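Local coordinates for protein short afifavidin (Afifella pfennigii, PDB 6HDT) that binds biotin and 2-iminobiotin in a strong non-covalent complex, as a dimeric bacterial avidin whose exact biological role is still obscure, at residues 50-55 / 106-111. Numbering follows the deposited sequence.
Sequences PGFGCQ and WNLAYQ. With BTN (biotin), chain E.
Gly53 N donates a hydrogen bond to carboxylate oxygen O12 of biotin, 3.1 Å long and bent to 140° at the hydrogen. The same oxygen lies at the edge of the Phe52 ring, in its plane, 3.6 Å from Phe52 CB. Biotin C4 sits over the centre of one face of that ring, 3.9 Å above its plane. The phenyl covers part of the bicyclic head and the start of the valeryl chain, where Phe52 CG and CD1 lie near biotin C7. With Phe52 CG anti to the carbonyl carbon (chi1 -65°), the ring lies between the loop and strand 99-110, against biotin. There Phe52 CE1 meets Leu108 CD1 at 4.0 Å, and Phe52 CZ meets Trp106 CH2 at 4.2 Å. Both approaches are oblique to the phenyl ring. Leu108 CD1 also packs on biotin C8 of the valeryl chain, at 3.9 Å. This is the biotin pocket at one end of the eight-stranded antiparallel avidin barrel. The loop between strands 40-46 and 58-66 closes over the ligand from one side, and Trp106 and Leu108 line the barrel wall. The Trp106 indole lays one face against the thiophane ring, with biotin C6 3.4 Å above its plane. Trp106 NE1 makes a weak hydrogen bond to Asp123 OD1, while Asp123 OD2 is hydrogen-bonded to biotin. Replacing Trp106 by an alanine would probably leave biotin C6 without its flat apolar wall, Phe52 CZ without its indole neighbour and Asp123 OD1 without this weak partner. A disulfide ties Cys54 of the loop to Cys83 of strand 82-96.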
loop_
_atom_site.group_PDB
_atom_site.type_symbol
_atom_site.label_atom_id
_atom_site.label_comp_id
_atom_site.label_asym_id
_atom_site.label_seq_id
_atom_site.Cartn_x
_atom_site.Cartn_y
_atom_site.Cartn_z
ATOM N N PRO A 50 13.551 -13.751 -9.676
ATOM C CA PRO A 50 14.477 -13.494 -10.791
ATOM C C PRO A 50 14.001 -12.367 -11.726
ATOM O O PRO A 50 12.806 -12.148 -11.865
ATOM C CB PRO A 50 14.555 -14.840 -11.528
ATOM C CG PRO A 50 13.515 -15.740 -10.902
ATOM C CD PRO A 50 12.821 -15.033 -9.792
ATOM N N GLY A 51 14.929 -11.660 -12.358
ATOM C CA GLY A 51 14.569 -10.602 -13.327
ATOM C C GLY A 51 14.201 -9.268 -12.708
ATOM O O GLY A 51 13.728 -8.365 -13.400
ATOM N N PHE A 52 14.418 -9.156 -11.402
ATOM C CA PHE A 52 14.287 -7.943 -10.647
ATOM C C PHE A 52 15.605 -7.699 -9.907
ATOM O O PHE A 52 16.395 -8.639 -9.633
ATOM C CB PHE A 52 13.163 -8.087 -9.614
ATOM C CG PHE A 52 11.796 -8.255 -10.217
ATOM C CD1 PHE A 52 11.033 -7.155 -10.581
ATOM C CD2 PHE A 52 11.276 -9.519 -10.422
ATOM C CE1 PHE A 52 9.774 -7.322 -11.135
ATOM C CE2 PHE A 52 10.011 -9.700 -10.976
ATOM C CZ PHE A 52 9.258 -8.609 -11.323
ATOM N N GLY A 53 15.837 -6.432 -9.574
ATOM C CA GLY A 53 16.949 -6.052 -8.722
ATOM C C GLY A 53 16.615 -6.103 -7.247
ATOM O O GLY A 53 15.551 -6.639 -6.851
ATOM N N CYS A 54 17.522 -5.554 -6.429
ATOM C CA CYS A 54 17.320 -5.458 -4.951
ATOM C C CYS A 54 16.967 -6.804 -4.322
ATOM O O CYS A 54 16.021 -6.938 -3.532
ATOM C CB CYS A 54 16.270 -4.389 -4.625
ATOM S SG CYS A 54 16.885 -2.748 -5.053
ATOM N N GLN A 55 17.760 -7.795 -4.697
ATOM C CA GLN A 55 17.572 -9.164 -4.225
ATOM C C GLN A 55 18.331 -9.458 -2.933
ATOM O O GLN A 55 19.443 -8.975 -2.712
ATOM C CB GLN A 55 18.027 -10.163 -5.283
ATOM C CG GLN A 55 17.055 -10.346 -6.419
ATOM C CD GLN A 55 17.768 -10.517 -7.726
ATOM O OE1 GLN A 55 18.880 -10.025 -7.913
ATOM N NE2 GLN A 55 17.130 -11.206 -8.648
ATOM N N TRP A 106 -0.198 -6.991 -7.240
ATOM C CA TRP A 106 0.746 -5.930 -6.917
ATOM C C TRP A 106 0.968 -5.078 -8.100
ATOM O O TRP A 106 0.805 -5.525 -9.239
ATOM C CB TRP A 106 2.092 -6.477 -6.415
ATOM C CG TRP A 106 2.804 -7.507 -7.283
ATOM C CD1 TRP A 106 2.820 -8.875 -7.089
ATOM C CD2 TRP A 106 3.628 -7.266 -8.444
ATOM N NE1 TRP A 106 3.564 -9.482 -8.052
ATOM C CE2 TRP A 106 4.096 -8.523 -8.885
ATOM C CE3 TRP A 106 4.047 -6.102 -9.143
ATOM C CZ2 TRP A 106 4.906 -8.673 -9.994
ATOM C CZ3 TRP A 106 4.876 -6.263 -10.256
ATOM C CH2 TRP A 106 5.292 -7.531 -10.666
ATOM N N ASN A 107 1.316 -3.837 -7.786
ATOM C CA ASN A 107 1.758 -2.874 -8.770
ATOM C C ASN A 107 3.121 -2.367 -8.358
ATOM O O ASN A 107 3.349 -2.183 -7.184
ATOM C CB ASN A 107 0.790 -1.698 -8.782
ATOM C CG ASN A 107 -0.545 -2.026 -9.423
ATOM O OD1 ASN A 107 -0.606 -2.597 -10.509
ATOM N ND2 ASN A 107 -1.619 -1.676 -8.734
ATOM N N LEU A 108 3.985 -2.063 -9.340
ATOM C CA LEU A 108 5.349 -1.635 -9.107
ATOM C C LEU A 108 5.630 -0.436 -9.997
ATOM O O LEU A 108 5.649 -0.576 -11.219
ATOM C CB LEU A 108 6.290 -2.754 -9.495
ATOM C CG LEU A 108 7.801 -2.646 -9.272
ATOM C CD1 LEU A 108 8.369 -4.043 -9.426
ATOM C CD2 LEU A 108 8.512 -1.690 -10.225
ATOM N N ALA A 109 5.813 0.715 -9.375
ATOM C CA ALA A 109 6.164 1.964 -10.076
ATOM C C ALA A 109 7.656 2.041 -10.265
ATOM O O ALA A 109 8.413 1.869 -9.299
ATOM C CB ALA A 109 5.661 3.144 -9.275
ATOM N N TYR A 110 8.090 2.322 -11.499
ATOM C CA TYR A 110 9.518 2.376 -11.791
ATOM C C TYR A 110 9.732 3.350 -12.918
ATOM O O TYR A 110 8.783 3.875 -13.524
ATOM C CB TYR A 110 10.073 0.992 -12.169
ATOM C CG TYR A 110 9.522 0.433 -13.458
ATOM C CD1 TYR A 110 8.236 -0.044 -13.521
ATOM C CD2 TYR A 110 10.276 0.417 -14.642
ATOM C CE1 TYR A 110 7.700 -0.515 -14.701
ATOM C CE2 TYR A 110 9.746 -0.073 -15.829
ATOM C CZ TYR A 110 8.444 -0.543 -15.851
ATOM O OH TYR A 110 7.863 -1.040 -17.010
ATOM N N GLN A 111 11.004 3.609 -13.173
ATOM C CA GLN A 111 11.395 4.632 -14.115
ATOM C C GLN A 111 11.236 4.139 -15.539
ATOM O O GLN A 111 11.805 3.135 -15.938
ATOM C CB GLN A 111 12.829 5.072 -13.879
ATOM C CG GLN A 111 13.165 6.363 -14.643
ATOM C CD GLN A 111 12.272 7.506 -14.204
ATOM O OE1 GLN A 111 12.554 8.186 -13.204
ATOM N NE2 GLN A 111 11.167 7.707 -14.926
HETATM C C11 BTN E . 12.954 -3.626 -8.543
HETATM O O11 BTN E . 12.619 -2.515 -8.998
HETATM O O12 BTN E . 13.366 -4.549 -9.285
HETATM C C10 BTN E . 12.828 -3.831 -7.043
HETATM C C9 BTN E . 12.469 -5.267 -6.667
HETATM C C8 BTN E . 11.032 -5.630 -7.053
HETATM C C7 BTN E . 10.668 -7.087 -6.781
HETATM C C2 BTN E . 9.219 -7.336 -7.185
HETATM S S1 BTN E . 7.993 -6.675 -6.070
HETATM C C6 BTN E . 6.713 -7.645 -6.812
HETATM C C5 BTN E . 7.360 -8.979 -7.137
HETATM N N1 BTN E . 7.261 -9.919 -6.056
HETATM C C3 BTN E . 8.413 -10.274 -5.490
HETATM O O3 BTN E . 8.517 -11.098 -4.565
HETATM N N2 BTN E . 9.409 -9.591 -6.112
HETATM C C4 BTN E . 8.884 -8.825 -7.232
#